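Local atomic coordinates of Hsp70/Hsp90 co-chaperone CNS1 (Saccharomyces cerevisiae, PDB entry 6HFT), a protein that acts as a co-chaperone that binds Hsp90 and Hsp70 and stimulates the ATPase of the Hsp70 SSA1. Residues N67-I72 against L99-E104. Residues are numbered along the deposited sequence; the frame is centred on the assembly and turned at random.
Sequences NYRRCI and LNKLEE
The backbones come closest at Y68 and L99, CA to CA 7.3 Å, and diverge to 11.0 Å between the CA atoms of I72 and E104; here the first turn of helix 68-81 faces the turn before helix 102-115. No hydrogen bond joins them; L99 carries the apolar part. Its CD1 reaches CB of Y68 at 3.7 Å and touches the aliphatic CG of R69. The same methyl meets CD1 of I72 more loosely at 4.3 Å, while CD2 approaches ring atom CD2 of Y68 obliquely. CG of L99 lies anti to the carbonyl carbon (chi1 -66°), and with chi2 at 162° the methyl end comes in toward helix 68-81. Cutting L99 back to an alanine is likely to open a gap beside CB of Y68 and leave CD1 of I72 without its mate. The extended chains of R69 and K101 cross at about a right angle, bringing NH2 of R69 within 3.8 Å of NZ of K101, a proximity of like charges that is probably mildly unfavourable, though at 2.80 Å resolution such chain ends are placed only approximately. A Schellman motif ends helix 86-98 within this turn: N100, at positive phi (55°), is the C-prime residue and K101 N bonds back to F96 O. The contact links TPR 2 to TPR 3 at the surface, where Y68 also packs on L63 of helix 48-65, and I72 on A95 and F96.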
ATOM      1  N   ASN A  67       6.841  -6.132 -29.173  1.00 69.49           N
ATOM      2  CA  ASN A  67       5.836  -7.170 -29.392  1.00 70.41           C
ATOM      3  C   ASN A  67       6.527  -8.505 -29.117  1.00 69.57           C
ATOM      4  O   ASN A  67       7.095  -9.128 -30.019  1.00 71.59           O
ATOM      5  CB  ASN A  67       5.300  -7.104 -30.827  1.00 71.40           C
ATOM      6  CG  ASN A  67       4.753  -5.734 -31.185  1.00 71.83           C
ATOM      7  OD1 ASN A  67       4.163  -5.052 -30.347  1.00 73.40           O
ATOM      8  ND2 ASN A  67       4.952  -5.322 -32.433  1.00 69.23           N
ATOM      9  N   TYR A  68       6.474  -8.934 -27.858  1.00 67.33           N
ATOM     10  CA  TYR A  68       7.348 -10.001 -27.355  1.00 67.14           C
ATOM     11  C   TYR A  68       6.922 -11.422 -27.758  1.00 68.22           C
ATOM     12  O   TYR A  68       7.782 -12.281 -27.960  1.00 67.37           O
ATOM     13  CB  TYR A  68       7.492  -9.889 -25.830  1.00 65.58           C
ATOM     14  CG  TYR A  68       8.056  -8.554 -25.370  1.00 65.67           C
ATOM     15  CD1 TYR A  68       9.329  -8.138 -25.766  1.00 65.02           C
ATOM     16  CD2 TYR A  68       7.315  -7.702 -24.543  1.00 65.71           C
ATOM     17  CE1 TYR A  68       9.849  -6.917 -25.354  1.00 64.47           C
ATOM     18  CE2 TYR A  68       7.828  -6.479 -24.125  1.00 64.86           C
ATOM     19  CZ  TYR A  68       9.095  -6.090 -24.533  1.00 64.55           C
ATOM     20  OH  TYR A  68       9.611  -4.881 -24.125  1.00 63.82           O
ATOM     21  N   ARG A  69       5.616 -11.669 -27.865  1.00 70.07           N
ATOM     22  CA  ARG A  69       5.096 -12.969 -28.330  1.00 71.40           C
ATOM     23  C   ARG A  69       5.350 -13.210 -29.823  1.00 71.39           C
ATOM     24  O   ARG A  69       5.687 -14.330 -30.216  1.00 73.08           O
ATOM     25  CB  ARG A  69       3.599 -13.113 -28.018  1.00 72.89           C
ATOM     26  CG  ARG A  69       3.278 -13.153 -26.531  1.00 74.20           C
ATOM     27  CD  ARG A  69       1.790 -12.989 -26.261  1.00 76.62           C
ATOM     28  NE  ARG A  69       1.504 -12.864 -24.827  1.00 77.80           N
ATOM     29  CZ  ARG A  69       1.350 -13.877 -23.966  1.00 79.60           C
ATOM     30  NH1 ARG A  69       1.447 -15.150 -24.353  1.00 82.46           N
ATOM     31  NH2 ARG A  69       1.095 -13.612 -22.685  1.00 78.56           N
ATOM     32  N   ARG A  70       5.181 -12.172 -30.644  1.00 72.20           N
ATOM     33  CA  ARG A  70       5.503 -12.245 -32.082  1.00 72.97           C
ATOM     34  C   ARG A  70       7.003 -12.461 -32.336  1.00 70.51           C
ATOM     35  O   ARG A  70       7.384 -13.121 -33.307  1.00 67.58           O
ATOM     36  CB  ARG A  70       5.029 -10.985 -32.822  1.00 75.46           C
ATOM     37  CG  ARG A  70       3.523 -10.896 -33.020  1.00 78.11           C
ATOM     38  CD  ARG A  70       3.127  -9.544 -33.596  1.00 80.75           C
ATOM     39  NE  ARG A  70       1.721  -9.484 -34.006  1.00 84.26           N
ATOM     40  CZ  ARG A  70       1.231  -9.867 -35.191  1.00 86.56           C
ATOM     41  NH1 ARG A  70      -0.074  -9.746 -35.424  1.00 89.74           N
ATOM     42  NH2 ARG A  70       2.013 -10.372 -36.148  1.00 86.25           N
ATOM     43  N   CYS A  71       7.839 -11.888 -31.468  1.00 68.18           N
ATOM     44  CA  CYS A  71       9.293 -12.092 -31.503  1.00 65.93           C
ATOM     45  C   CYS A  71       9.673 -13.551 -31.240  1.00 65.02           C
ATOM     46  O   CYS A  71      10.538 -14.105 -31.921  1.00 63.96           O
ATOM     47  CB  CYS A  71       9.980 -11.182 -30.477  1.00 64.31           C
ATOM     48  SG  CYS A  71      11.755 -11.452 -30.279  1.00 62.26           S
ATOM     49  N   ILE A  72       9.023 -14.156 -30.247  1.00 64.55           N
ATOM     50  CA  ILE A  72       9.229 -15.571 -29.900  1.00 63.25           C
ATOM     51  C   ILE A  72       8.838 -16.499 -31.059  1.00 63.80           C
ATOM     52  O   ILE A  72       9.511 -17.503 -31.299  1.00 61.57           O
ATOM     53  CB  ILE A  72       8.464 -15.941 -28.597  1.00 62.18           C
ATOM     54  CG1 ILE A  72       9.118 -15.247 -27.393  1.00 61.38           C
ATOM     55  CG2 ILE A  72       8.422 -17.452 -28.362  1.00 61.69           C
ATOM     56  CD1 ILE A  72       8.188 -15.036 -26.219  1.00 62.05           C
ATOM     57  N   LEU A  99       8.035 -10.264 -20.447  1.00 55.36           N
ATOM     58  CA  LEU A  99       6.666 -10.703 -20.130  1.00 55.17           C
ATOM     59  C   LEU A  99       6.514 -11.266 -18.703  1.00 54.31           C
ATOM     60  O   LEU A  99       5.455 -11.800 -18.366  1.00 52.76           O
ATOM     61  CB  LEU A  99       6.208 -11.758 -21.151  1.00 55.35           C
ATOM     62  CG  LEU A  99       6.043 -11.284 -22.600  1.00 55.66           C
ATOM     63  CD1 LEU A  99       6.036 -12.469 -23.554  1.00 55.76           C
ATOM     64  CD2 LEU A  99       4.774 -10.462 -22.763  1.00 56.37           C
ATOM     65  N   ASN A 100       7.553 -11.131 -17.873  1.00 55.70           N
ATOM     66  CA  ASN A 100       7.588 -11.693 -16.517  1.00 58.19           C
ATOM     67  C   ASN A 100       7.325 -13.201 -16.504  1.00 59.63           C
ATOM     68  O   ASN A 100       6.483 -13.703 -15.754  1.00 63.56           O
ATOM     69  CB  ASN A 100       6.639 -10.936 -15.572  1.00 59.86           C
ATOM     70  CG  ASN A 100       7.051  -9.489 -15.369  1.00 62.13           C
ATOM     71  OD1 ASN A 100       6.270  -8.568 -15.615  1.00 66.05           O
ATOM     72  ND2 ASN A 100       8.288  -9.281 -14.924  1.00 65.14           N
ATOM     73  N   LYS A 101       8.060 -13.901 -17.366  1.00 59.91           N
ATOM     74  CA  LYS A 101       8.081 -15.359 -17.402  1.00 61.01           C
ATOM     75  C   LYS A 101       9.543 -15.795 -17.343  1.00 60.89           C
ATOM     76  O   LYS A 101      10.160 -16.116 -18.360  1.00 64.28           O
ATOM     77  CB  LYS A 101       7.366 -15.871 -18.653  1.00 62.35           C
ATOM     78  CG  LYS A 101       5.854 -15.698 -18.582  1.00 63.51           C
ATOM     79  CD  LYS A 101       5.153 -16.179 -19.843  1.00 65.12           C
ATOM     80  CE  LYS A 101       3.640 -16.109 -19.694  1.00 65.51           C
ATOM     81  NZ  LYS A 101       2.936 -16.490 -20.952  1.00 67.25           N
ATOM     82  N   LEU A 102      10.079 -15.791 -16.124  1.00 59.52           N
ATOM     83  CA  LEU A 102      11.512 -15.970 -15.876  1.00 58.91           C
ATOM     84  C   LEU A 102      11.973 -17.411 -16.091  1.00 58.81           C
ATOM     85  O   LEU A 102      13.126 -17.645 -16.449  1.00 56.76           O
ATOM     86  CB  LEU A 102      11.869 -15.533 -14.448  1.00 58.68           C
ATOM     87  CG  LEU A 102      11.479 -14.121 -13.991  1.00 58.32           C
ATOM     88  CD1 LEU A 102      11.563 -14.012 -12.477  1.00 58.66           C
ATOM     89  CD2 LEU A 102      12.347 -13.063 -14.654  1.00 58.30           C
ATOM     90  N   GLU A 103      11.077 -18.370 -15.856  1.00 60.71           N
ATOM     91  CA  GLU A 103      11.376 -19.790 -16.085  1.00 63.25           C
ATOM     92  C   GLU A 103      11.531 -20.107 -17.573  1.00 63.02           C
ATOM     93  O   GLU A 103      12.456 -20.823 -17.961  1.00 64.95           O
ATOM     94  CB  GLU A 103      10.305 -20.694 -15.455  1.00 64.97           C
ATOM     95  CG  GLU A 103      10.534 -21.014 -13.983  1.00 68.54           C
ATOM     96  CD  GLU A 103      10.084 -19.915 -13.032  1.00 71.71           C
ATOM     97  OE1 GLU A 103      10.454 -18.741 -13.242  1.00 76.71           O
ATOM     98  OE2 GLU A 103       9.371 -20.232 -12.054  1.00 77.67           O
ATOM     99  N   GLU A 104      10.625 -19.572 -18.391  1.00 61.96           N
ATOM    100  CA  GLU A 104      10.727 -19.689 -19.853  1.00 62.80           C
ATOM    101  C   GLU A 104      11.942 -18.921 -20.402  1.00 61.19           C
ATOM    102  O   GLU A 104      12.555 -19.343 -21.386  1.00 60.73           O
ATOM    103  CB  GLU A 104       9.440 -19.209 -20.544  1.00 64.43           C
ATOM    104  CG  GLU A 104       8.250 -20.161 -20.418  1.00 66.30           C
ATOM    105  CD  GLU A 104       7.361 -19.885 -19.213  1.00 68.73           C
ATOM    106  OE1 GLU A 104       7.882 -19.497 -18.142  1.00 71.73           O
ATOM    107  OE2 GLU A 104       6.131 -20.067 -19.337  1.00 74.79           O
TER